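Local coordinates for glutathione synthetase-like effector 30 (Gpa-GSS30-apo) (PDB 5OET), which belongs to the glutathione synthetase family but is an effector of a plant-parasitic nematode, thought to be recruited from a housekeeping enzyme to a new role, at residues 85-97 against 451-463. Numbering follows the deposited sequence.
Sequences QFLPLSLYPSPFP and PMVIKNHFVRPNM
Pro461 lies over one face of the Phe86 ring, its CG 4.0 Å from the ring centroid and 16° off the normal, a CH-pi contact, while Val459 O sits at the edge near the ring plane. Phe86 reaches this place because its CG stands between the backbone N and the carbonyl carbon (chi1 72°). Tyr92 and His457 meet at their ring edges, Tyr92 CD2 to His457 CD2, and His457 ND1 is hydrogen-bonded to the backbone N of Asn468. The Asn456 amide bridges the link between strands 83-90 and 94-96: ND2 donates to Tyr92 O at 2.7 Å, from 42° out of that carbonyl's plane, and to Ser94 OG at 2.6 Å, both acceptors lying near the amide plane. Its OD1 accepts the N-H of His457, in the carbonyl plane on a lone pair, and weakly that of Tyr92, so the amide's rotation is fixed. Ser94 OG is also hydrogen-bonded to Asp520 OD2. Leu89 and Val459 form an antiparallel hydrogen-bonded pair, Val459 N donating to Leu89 O (2.9 Å) and Leu89 N weakly to Val459 O; Leu91 N extends this to His457 O (2.8 Å). The Leu89 and Val459 side chains lie side by side, pointing the same way, with Leu89 CD1 3.9 Å from Val459 CB. Farther along, Pro95 CG and Ile454 CG2 meet tip to tip. Strand 454-459 pairs antiparallel with both 83-90 and 469-484, Phe458 touching Leu469 and Ala471; helix 44-59 touches Phe86, Leu91 and Val459, and helix 196-210 Leu89 and Leu91.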
loop_
_atom_site.group_PDB
_atom_site.type_symbol
_atom_site.label_atom_id
_atom_site.label_comp_id
_atom_site.label_asym_id
_atom_site.label_seq_id
_atom_site.Cartn_x
_atom_site.Cartn_y
_atom_site.Cartn_z
ATOM N N GLN A 85 9.737 -4.702 2.490
ATOM C CA GLN A 85 9.331 -6.089 2.673
ATOM C C GLN A 85 8.013 -6.111 3.424
ATOM O O GLN A 85 7.785 -5.231 4.241
ATOM C CB GLN A 85 10.394 -6.867 3.464
ATOM C CG GLN A 85 10.222 -8.371 3.427
ATOM C CD GLN A 85 10.153 -8.910 2.006
ATOM O OE1 GLN A 85 9.071 -8.947 1.382
ATOM N NE2 GLN A 85 11.309 -9.338 1.480
ATOM N N PHE A 86 7.159 -7.102 3.151
ATOM C CA PHE A 86 5.854 -7.179 3.823
ATOM C C PHE A 86 6.039 -7.687 5.242
ATOM O O PHE A 86 7.049 -8.327 5.551
ATOM C CB PHE A 86 4.785 -7.997 3.052
ATOM C CG PHE A 86 5.015 -9.493 3.049
ATOM C CD1 PHE A 86 5.835 -10.091 2.077
ATOM C CD2 PHE A 86 4.406 -10.303 3.993
ATOM C CE1 PHE A 86 6.055 -11.455 2.081
ATOM C CE2 PHE A 86 4.623 -11.658 3.992
ATOM C CZ PHE A 86 5.446 -12.240 3.044
ATOM N N LEU A 87 5.069 -7.368 6.093
ATOM C CA LEU A 87 5.124 -7.718 7.503
ATOM C C LEU A 87 4.549 -9.115 7.700
ATOM O O LEU A 87 3.485 -9.416 7.173
ATOM C CB LEU A 87 4.314 -6.714 8.311
ATOM C CG LEU A 87 4.820 -5.261 8.314
ATOM C CD1 LEU A 87 3.818 -4.339 9.002
ATOM C CD2 LEU A 87 6.183 -5.136 8.965
ATOM N N PRO A 88 5.228 -9.974 8.470
ATOM C CA PRO A 88 4.647 -11.300 8.643
ATOM C C PRO A 88 3.258 -11.260 9.311
ATOM O O PRO A 88 3.020 -10.476 10.220
ATOM C CB PRO A 88 5.680 -12.020 9.514
ATOM C CG PRO A 88 6.336 -10.930 10.269
ATOM C CD PRO A 88 6.451 -9.821 9.265
ATOM N N LEU A 89 2.383 -12.130 8.835
ATOM C CA LEU A 89 0.962 -12.095 9.119
ATOM C C LEU A 89 0.408 -13.509 9.239
ATOM O O LEU A 89 0.968 -14.475 8.707
ATOM C CB LEU A 89 0.234 -11.353 8.002
ATOM C CG LEU A 89 0.405 -11.892 6.554
ATOM C CD1 LEU A 89 -0.768 -12.758 6.129
ATOM C CD2 LEU A 89 0.573 -10.778 5.528
ATOM N N SER A 90 -0.681 -13.633 9.971
ATOM C CA SER A 90 -1.422 -14.870 9.994
ATOM C C SER A 90 -2.325 -14.801 8.773
ATOM O O SER A 90 -2.769 -13.701 8.394
ATOM C CB SER A 90 -2.240 -14.989 11.270
ATOM O OG SER A 90 -3.142 -13.909 11.364
ATOM N N LEU A 91 -2.578 -15.952 8.150
ATOM C CA LEU A 91 -3.362 -15.989 6.925
ATOM C C LEU A 91 -4.825 -15.629 7.191
ATOM O O LEU A 91 -5.459 -14.913 6.391
ATOM C CB LEU A 91 -3.279 -17.367 6.277
ATOM C CG LEU A 91 -3.904 -17.544 4.879
ATOM C CD1 LEU A 91 -3.365 -16.574 3.854
ATOM C CD2 LEU A 91 -3.668 -18.950 4.374
ATOM N N TYR A 92 -5.340 -16.119 8.314
ATOM C CA TYR A 92 -6.720 -15.944 8.684
ATOM C C TYR A 92 -6.761 -15.382 10.084
ATOM O O TYR A 92 -5.794 -15.529 10.851
ATOM C CB TYR A 92 -7.469 -17.288 8.615
ATOM C CG TYR A 92 -7.759 -17.735 7.199
ATOM C CD1 TYR A 92 -8.724 -17.085 6.437
ATOM C CD2 TYR A 92 -7.048 -18.792 6.611
ATOM C CE1 TYR A 92 -8.981 -17.463 5.130
ATOM C CE2 TYR A 92 -7.301 -19.191 5.289
ATOM C CZ TYR A 92 -8.274 -18.514 4.550
ATOM O OH TYR A 92 -8.569 -18.876 3.250
ATOM N N PRO A 93 -7.873 -14.722 10.433
ATOM C CA PRO A 93 -7.956 -14.156 11.771
ATOM C C PRO A 93 -8.093 -15.267 12.797
ATOM O O PRO A 93 -8.759 -16.258 12.536
ATOM C CB PRO A 93 -9.191 -13.250 11.707
ATOM C CG PRO A 93 -9.974 -13.699 10.535
ATOM C CD PRO A 93 -9.068 -14.451 9.620
ATOM N N SER A 94 -7.404 -15.130 13.920
ATOM C CA SER A 94 -7.406 -16.159 14.965
ATOM C C SER A 94 -8.669 -15.982 15.796
ATOM O O SER A 94 -9.095 -14.846 16.014
ATOM C CB SER A 94 -6.170 -16.039 15.860
ATOM O OG SER A 94 -4.988 -16.421 15.160
ATOM N N PRO A 95 -9.280 -17.092 16.245
ATOM C CA PRO A 95 -10.484 -16.960 17.070
ATOM C C PRO A 95 -10.183 -16.393 18.462
ATOM O O PRO A 95 -9.111 -16.633 19.020
ATOM C CB PRO A 95 -11.020 -18.386 17.164
ATOM C CG PRO A 95 -9.841 -19.247 16.900
ATOM C CD PRO A 95 -8.960 -18.500 15.961
ATOM N N PHE A 96 -11.130 -15.636 18.995
ATOM C CA PHE A 96 -10.966 -14.953 20.271
ATOM C C PHE A 96 -12.373 -14.788 20.895
ATOM O O PHE A 96 -13.332 -14.447 20.184
ATOM C CB PHE A 96 -10.251 -13.583 20.075
ATOM C CG PHE A 96 -9.627 -13.034 21.342
ATOM C CD1 PHE A 96 -8.356 -13.427 21.733
ATOM C CD2 PHE A 96 -10.328 -12.146 22.162
ATOM C CE1 PHE A 96 -7.793 -12.945 22.909
ATOM C CE2 PHE A 96 -9.768 -11.661 23.342
ATOM C CZ PHE A 96 -8.496 -12.061 23.711
ATOM N N PRO A 97 -12.509 -15.059 22.209
ATOM C CA PRO A 97 -13.815 -14.916 22.858
ATOM C C PRO A 97 -14.421 -13.522 22.760
ATOM O O PRO A 97 -13.748 -12.569 23.072
ATOM C CB PRO A 97 -13.509 -15.267 24.311
ATOM C CG PRO A 97 -12.425 -16.274 24.208
ATOM C CD PRO A 97 -11.567 -15.803 23.063
ATOM N N PRO A 451 -1.787 -19.707 28.740
ATOM C CA PRO A 451 -2.367 -18.941 27.636
ATOM C C PRO A 451 -3.148 -19.788 26.620
ATOM O O PRO A 451 -2.801 -20.946 26.385
ATOM C CB PRO A 451 -1.130 -18.311 26.988
ATOM C CG PRO A 451 -0.024 -19.299 27.245
ATOM C CD PRO A 451 -0.445 -20.205 28.379
ATOM N N MET A 452 -4.180 -19.186 26.026
ATOM C CA MET A 452 -5.041 -19.815 25.019
ATOM C C MET A 452 -4.233 -20.114 23.763
ATOM O O MET A 452 -3.572 -19.240 23.218
ATOM C CB MET A 452 -6.206 -18.882 24.680
ATOM C CG MET A 452 -7.237 -19.432 23.699
ATOM S SD MET A 452 -8.332 -18.194 23.017
ATOM C CE MET A 452 -7.173 -17.284 22.002
ATOM N N VAL A 453 -4.295 -21.358 23.314
ATOM C CA VAL A 453 -3.572 -21.821 22.151
ATOM C C VAL A 453 -4.601 -22.069 21.057
ATOM O O VAL A 453 -5.594 -22.758 21.258
ATOM C CB VAL A 453 -2.779 -23.108 22.470
ATOM C CG1 VAL A 453 -2.204 -23.733 21.208
ATOM C CG2 VAL A 453 -1.666 -22.799 23.457
ATOM N N ILE A 454 -4.361 -21.486 19.894
ATOM C CA ILE A 454 -5.219 -21.686 18.731
ATOM C C ILE A 454 -4.338 -22.098 17.551
ATOM O O ILE A 454 -3.112 -22.051 17.634
ATOM C CB ILE A 454 -6.098 -20.437 18.432
ATOM C CG1 ILE A 454 -5.260 -19.199 18.094
ATOM C CG2 ILE A 454 -7.019 -20.136 19.609
ATOM C CD1 ILE A 454 -4.895 -19.052 16.630
ATOM N N LYS A 455 -4.983 -22.520 16.469
ATOM C CA LYS A 455 -4.322 -22.957 15.239
ATOM C C LYS A 455 -4.509 -21.886 14.155
ATOM O O LYS A 455 -5.597 -21.319 14.007
ATOM C CB LYS A 455 -4.918 -24.285 14.760
ATOM C CG LYS A 455 -4.656 -25.501 15.656
ATOM C CD LYS A 455 -3.484 -26.360 15.162
ATOM C CE LYS A 455 -3.665 -27.856 15.485
ATOM N NZ LYS A 455 -3.027 -28.294 16.763
ATOM N N ASN A 456 -3.446 -21.613 13.404
ATOM C CA ASN A 456 -3.489 -20.670 12.300
ATOM C C ASN A 456 -2.323 -20.961 11.362
ATOM O O ASN A 456 -1.479 -21.843 11.649
ATOM C CB ASN A 456 -3.414 -19.234 12.833
ATOM C CG ASN A 456 -4.250 -18.254 12.015
ATOM O OD1 ASN A 456 -4.267 -18.326 10.786
ATOM N ND2 ASN A 456 -4.945 -17.349 12.683
ATOM N N HIS A 457 -2.277 -20.248 10.244
ATOM C CA HIS A 457 -1.181 -20.368 9.293
ATOM C C HIS A 457 -0.377 -19.071 9.257
ATOM O O HIS A 457 -0.942 -17.988 9.283
ATOM C CB HIS A 457 -1.734 -20.681 7.902
ATOM C CG HIS A 457 -2.838 -21.683 7.918
ATOM N ND1 HIS A 457 -2.619 -23.019 8.144
ATOM C CD2 HIS A 457 -4.174 -21.537 7.763
ATOM C CE1 HIS A 457 -3.777 -23.656 8.132
ATOM N NE2 HIS A 457 -4.739 -22.776 7.917
ATOM N N PHE A 458 0.941 -19.183 9.162
ATOM C CA PHE A 458 1.853 -18.032 9.243
ATOM C C PHE A 458 2.551 -17.762 7.904
ATOM O O PHE A 458 3.202 -18.639 7.362
ATOM C CB PHE A 458 2.914 -18.329 10.305
ATOM C CG PHE A 458 2.472 -18.099 11.725
ATOM C CD1 PHE A 458 1.136 -17.894 12.079
ATOM C CD2 PHE A 458 3.446 -18.111 12.745
ATOM C CE1 PHE A 458 0.795 -17.672 13.414
ATOM C CE2 PHE A 458 3.099 -17.890 14.073
ATOM C CZ PHE A 458 1.768 -17.672 14.408
ATOM N N VAL A 459 2.429 -16.548 7.391
ATOM C CA VAL A 459 2.978 -16.188 6.087
ATOM C C VAL A 459 4.168 -15.269 6.284
ATOM O O VAL A 459 4.015 -14.198 6.842
ATOM C CB VAL A 459 1.922 -15.449 5.262
ATOM C CG1 VAL A 459 2.438 -15.148 3.859
ATOM C CG2 VAL A 459 0.659 -16.277 5.227
ATOM N N ARG A 460 5.343 -15.688 5.820
ATOM C CA ARG A 460 6.571 -14.934 6.008
ATOM C C ARG A 460 7.229 -14.652 4.675
ATOM O O ARG A 460 7.107 -15.454 3.757
ATOM C CB ARG A 460 7.552 -15.704 6.861
ATOM C CG ARG A 460 7.379 -15.448 8.343
ATOM C CD ARG A 460 8.236 -16.404 9.169
ATOM N NE ARG A 460 7.443 -17.434 9.865
ATOM C CZ ARG A 460 7.935 -18.541 10.443
ATOM N NH1 ARG A 460 9.246 -18.816 10.426
ATOM N NH2 ARG A 460 7.099 -19.384 11.060
ATOM N N PRO A 461 7.960 -13.519 4.584
ATOM C CA PRO A 461 8.818 -13.155 3.452
ATOM C C PRO A 461 9.832 -14.223 3.022
ATOM O O PRO A 461 10.563 -14.740 3.853
ATOM C CB PRO A 461 9.579 -11.948 3.983
ATOM C CG PRO A 461 8.663 -11.330 4.980
ATOM C CD PRO A 461 7.883 -12.434 5.586
ATOM N N ASN A 462 9.848 -14.542 1.729
ATOM C CA ASN A 462 10.844 -15.447 1.107
ATOM C C ASN A 462 10.941 -16.861 1.713
ATOM O O ASN A 462 11.999 -17.479 1.667
ATOM C CB ASN A 462 12.221 -14.752 1.058
ATOM C CG ASN A 462 12.183 -13.453 0.263
ATOM O OD1 ASN A 462 12.254 -13.462 -0.981
ATOM N ND2 ASN A 462 12.043 -12.326 0.971
ATOM N N MET A 463 9.830 -17.368 2.257
ATOM C CA MET A 463 9.715 -18.784 2.633
ATOM C C MET A 463 8.319 -19.303 2.416
ATOM O O MET A 463 7.389 -18.528 2.285
ATOM C CB MET A 463 10.093 -19.037 4.086
ATOM C CG MET A 463 9.535 -18.111 5.141
ATOM S SD MET A 463 10.343 -18.576 6.699
ATOM C CE MET A 463 9.682 -20.214 7.031
#